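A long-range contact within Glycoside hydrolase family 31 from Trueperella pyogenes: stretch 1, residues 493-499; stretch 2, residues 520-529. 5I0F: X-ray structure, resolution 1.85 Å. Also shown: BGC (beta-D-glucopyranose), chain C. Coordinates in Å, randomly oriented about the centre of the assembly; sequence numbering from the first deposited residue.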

# COMPACT_ATOMS: atom_id res chain seq x y z
N PRO A 493 0.48 9.19 1.34
CA PRO A 493 -0.38 8.68 0.28
C PRO A 493 -1.81 9.20 0.29
O PRO A 493 -2.45 9.27 -0.78
N VAL A 494 -2.30 9.62 1.46
CA VAL A 494 -3.62 10.24 1.57
C VAL A 494 -3.61 11.59 0.84
O VAL A 494 -4.49 11.87 0.03
N ASN A 495 -2.60 12.41 1.12
CA ASN A 495 -2.44 13.71 0.47
C ASN A 495 -2.23 13.59 -1.06
O ASN A 495 -2.73 14.41 -1.85
N TYR A 496 -1.50 12.55 -1.46
CA TYR A 496 -1.23 12.26 -2.87
C TYR A 496 -2.51 11.96 -3.66
O TYR A 496 -2.79 12.59 -4.70
N ALA A 497 -3.28 11.00 -3.17
CA ALA A 497 -4.56 10.65 -3.81
C ALA A 497 -5.49 11.86 -3.80
O ALA A 497 -6.09 12.19 -4.83
N ARG A 498 -5.58 12.55 -2.67
CA ARG A 498 -6.35 13.80 -2.58
C ARG A 498 -5.95 14.83 -3.64
O ARG A 498 -6.82 15.45 -4.25
N ALA A 499 -4.65 15.04 -3.83
CA ALA A 499 -4.16 16.06 -4.80
C ALA A 499 -4.74 15.82 -6.18
O ALA A 499 -5.23 16.74 -6.82
N THR A 520 -5.33 6.01 7.20
CA THR A 520 -6.57 6.62 7.67
C THR A 520 -6.86 7.87 6.84
O THR A 520 -5.97 8.70 6.66
N GLY A 521 -8.09 7.98 6.31
CA GLY A 521 -8.48 9.04 5.38
C GLY A 521 -8.51 8.65 3.91
O GLY A 521 -9.22 9.29 3.13
N SER A 522 -7.77 7.60 3.52
CA SER A 522 -7.81 7.08 2.16
C SER A 522 -9.22 6.66 1.67
O SER A 522 -9.47 6.69 0.46
N GLN A 523 -10.11 6.33 2.61
CA GLN A 523 -11.50 5.95 2.29
C GLN A 523 -12.21 7.00 1.40
O GLN A 523 -13.03 6.64 0.54
N ALA A 524 -11.89 8.28 1.58
CA ALA A 524 -12.50 9.37 0.84
C ALA A 524 -11.94 9.62 -0.56
O ALA A 524 -12.51 10.42 -1.32
N HIS A 525 -10.83 8.97 -0.93
CA HIS A 525 -10.05 9.39 -2.09
C HIS A 525 -9.87 8.26 -3.10
O HIS A 525 -8.83 7.63 -3.15
N GLY A 526 -10.91 8.05 -3.90
CA GLY A 526 -10.82 7.20 -5.07
C GLY A 526 -10.86 5.71 -4.82
O GLY A 526 -11.53 5.24 -3.88
N LEU A 527 -10.14 4.99 -5.70
CA LEU A 527 -10.12 3.55 -5.82
C LEU A 527 -8.75 2.99 -5.43
O LEU A 527 -7.74 3.72 -5.44
N TYR A 528 -8.74 1.70 -5.09
CA TYR A 528 -7.54 1.02 -4.60
C TYR A 528 -7.37 -0.34 -5.25
O TYR A 528 -8.33 -1.02 -5.54
N TRP A 529 -6.12 -0.73 -5.49
CA TRP A 529 -5.83 -2.10 -5.90
C TRP A 529 -4.78 -2.67 -4.96
O TRP A 529 -4.07 -1.92 -4.29

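A helix and a loop can be held together without one direct hydrogen bond between them when side chains fit closely and a water links polar groups left between them. Residues 493-499 and 520-529 illustrate the principle, burying 298 Å² between them.

Thr-520 directs its CB away from the helix and contributes its carbonyl instead: Val-494 CG2 lies 3.5 Å from Thr-520 O. At Gly-521 the backbone angles by themselves call for glycine, and an ideal CB would sit a tight 3.3 Å from Val-494 CG1. The turn is steadied locally by a hydrogen bond from Gly-521 N to Gln-523 OE1 (2.9 Å).

Ser-522, an m rotamer, opens the 3-10 segment, and its OG rests 3.5 Å from Val-494 CG2. Val-494, in the t rotamer, touches Thr-520, Gly-521, Ser-522 and His-525. Gln-523 and Ala-524 do not reach the helix.

His-525 has the largest share of the loop's covered surface. Its CB points toward the helix, 3.8 Å from Ala-497 CB, a methyl that itself points toward the loop. With chi1 in m, the imidazole presents one face to Arg-498, whose CB stands 3.8 Å from the centroid of the His-525 ring in a CH-pi contact. The CA-to-CB bond of Arg-498 runs sideways and the chain, t at chi1, chi2 and chi3, is extended, its guanidinium ending beyond contact range of His-525, so its aliphatic root rather than its guanidinium does the packing. Val-494 CG1 approaches His-525 CD2 obliquely at 3.9 Å.

Gly-526 and Leu-527 make no contact. Tyr-528 (m) starts sideways but brings its OH to 4.1 Å from Ala-497 CB. A water joins the stretches, hydrogen-bonded to Ser-522 OG (2.7 Å) and Tyr-528 OH (2.8 Å) and donating a weak bond to Pro-493 O (3.0 Å). Trp-529 leaves the interface; its CZ2 lies 3.4 Å from O2 of the bound glucose BGC.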

# COMPACT_ATOMS: atom_id res chain seq x y z
CB PRO A 493 -0.31 7.15 0.48
CG PRO A 493 0.11 6.95 1.88
CD PRO A 493 1.07 8.09 2.13
CB VAL A 494 -4.04 10.41 3.04
CG1 VAL A 494 -5.46 10.95 3.13
CG2 VAL A 494 -3.95 9.07 3.77
CB ASN A 495 -1.29 14.46 1.14
CG ASN A 495 -1.69 15.09 2.47
OD1 ASN A 495 -2.81 15.50 2.63
ND2 ASN A 495 -0.75 15.18 3.40
CB TYR A 496 -0.24 11.10 -2.92
CG TYR A 496 0.12 10.49 -4.25
CD1 TYR A 496 0.27 11.25 -5.42
CD2 TYR A 496 0.32 9.11 -4.34
CE1 TYR A 496 0.64 10.64 -6.63
CE2 TYR A 496 0.69 8.50 -5.52
CZ TYR A 496 0.84 9.27 -6.68
OH TYR A 496 1.21 8.64 -7.85
CB ALA A 497 -5.22 9.46 -3.11
CB ARG A 498 -6.19 14.42 -1.20
CG ARG A 498 -6.93 15.73 -1.03
CD ARG A 498 -6.77 16.31 0.36
NE ARG A 498 -7.55 17.54 0.49
CZ ARG A 498 -7.56 18.34 1.55
NH1 ARG A 498 -6.82 18.06 2.61
NH2 ARG A 498 -8.31 19.43 1.53
CB ALA A 499 -2.64 16.02 -4.88
CB THR A 520 -6.43 7.02 9.15
OG1 THR A 520 -5.87 5.93 9.88
CG2 THR A 520 -7.75 7.40 9.76
CB SER A 522 -6.81 5.93 1.97
OG SER A 522 -5.48 6.42 2.09
CB GLN A 523 -12.32 5.78 3.57
CG GLN A 523 -11.87 4.67 4.53
CD GLN A 523 -10.91 5.12 5.62
OE1 GLN A 523 -10.16 6.10 5.47
NE2 GLN A 523 -10.88 4.37 6.72
CB ALA A 524 -12.42 10.67 1.67
CB HIS A 525 -8.68 9.94 -1.64
CG HIS A 525 -8.79 11.11 -0.70
ND1 HIS A 525 -9.38 12.30 -1.06
CD2 HIS A 525 -8.38 11.26 0.57
CE1 HIS A 525 -9.34 13.13 -0.05
NE2 HIS A 525 -8.76 12.52 0.97
CB LEU A 527 -10.36 3.14 -7.28
CG LEU A 527 -11.76 3.18 -7.84
CD1 LEU A 527 -12.53 4.44 -7.53
CD2 LEU A 527 -11.71 2.89 -9.33
CB TYR A 528 -7.52 0.92 -3.07
CG TYR A 528 -7.42 2.31 -2.50
CD1 TYR A 528 -8.55 3.10 -2.33
CD2 TYR A 528 -6.17 2.89 -2.26
CE1 TYR A 528 -8.45 4.43 -1.92
CE2 TYR A 528 -6.06 4.20 -1.81
CZ TYR A 528 -7.21 4.96 -1.65
OH TYR A 528 -7.05 6.27 -1.26
CB TRP A 529 -5.47 -2.22 -7.39
CG TRP A 529 -4.01 -2.14 -7.74
CD1 TRP A 529 -3.19 -3.19 -8.02
CD2 TRP A 529 -3.21 -0.96 -7.87
NE1 TRP A 529 -1.91 -2.75 -8.26
CE2 TRP A 529 -1.90 -1.38 -8.20
CE3 TRP A 529 -3.46 0.41 -7.76
CZ2 TRP A 529 -0.84 -0.48 -8.41
CZ3 TRP A 529 -2.41 1.30 -7.95
CH2 TRP A 529 -1.11 0.85 -8.26
C2 BGC C . 2.67 -0.68 -9.84
C3 BGC C . 2.54 -1.58 -11.08
C4 BGC C . 3.02 -0.82 -12.31
C5 BGC C . 4.45 -0.28 -12.10
C6 BGC C . 4.81 0.64 -13.25
C1 BGC C . 3.54 0.60 -9.93
O2 BGC C . 2.46 -1.27 -8.54
O3 BGC C . 1.19 -2.02 -11.24
O4 BGC C . 2.99 -1.66 -13.47
O5 BGC C . 4.64 0.43 -10.84
O6 BGC C . 6.20 0.98 -13.21
O HOH W 1 -4.63 7.23 -0.33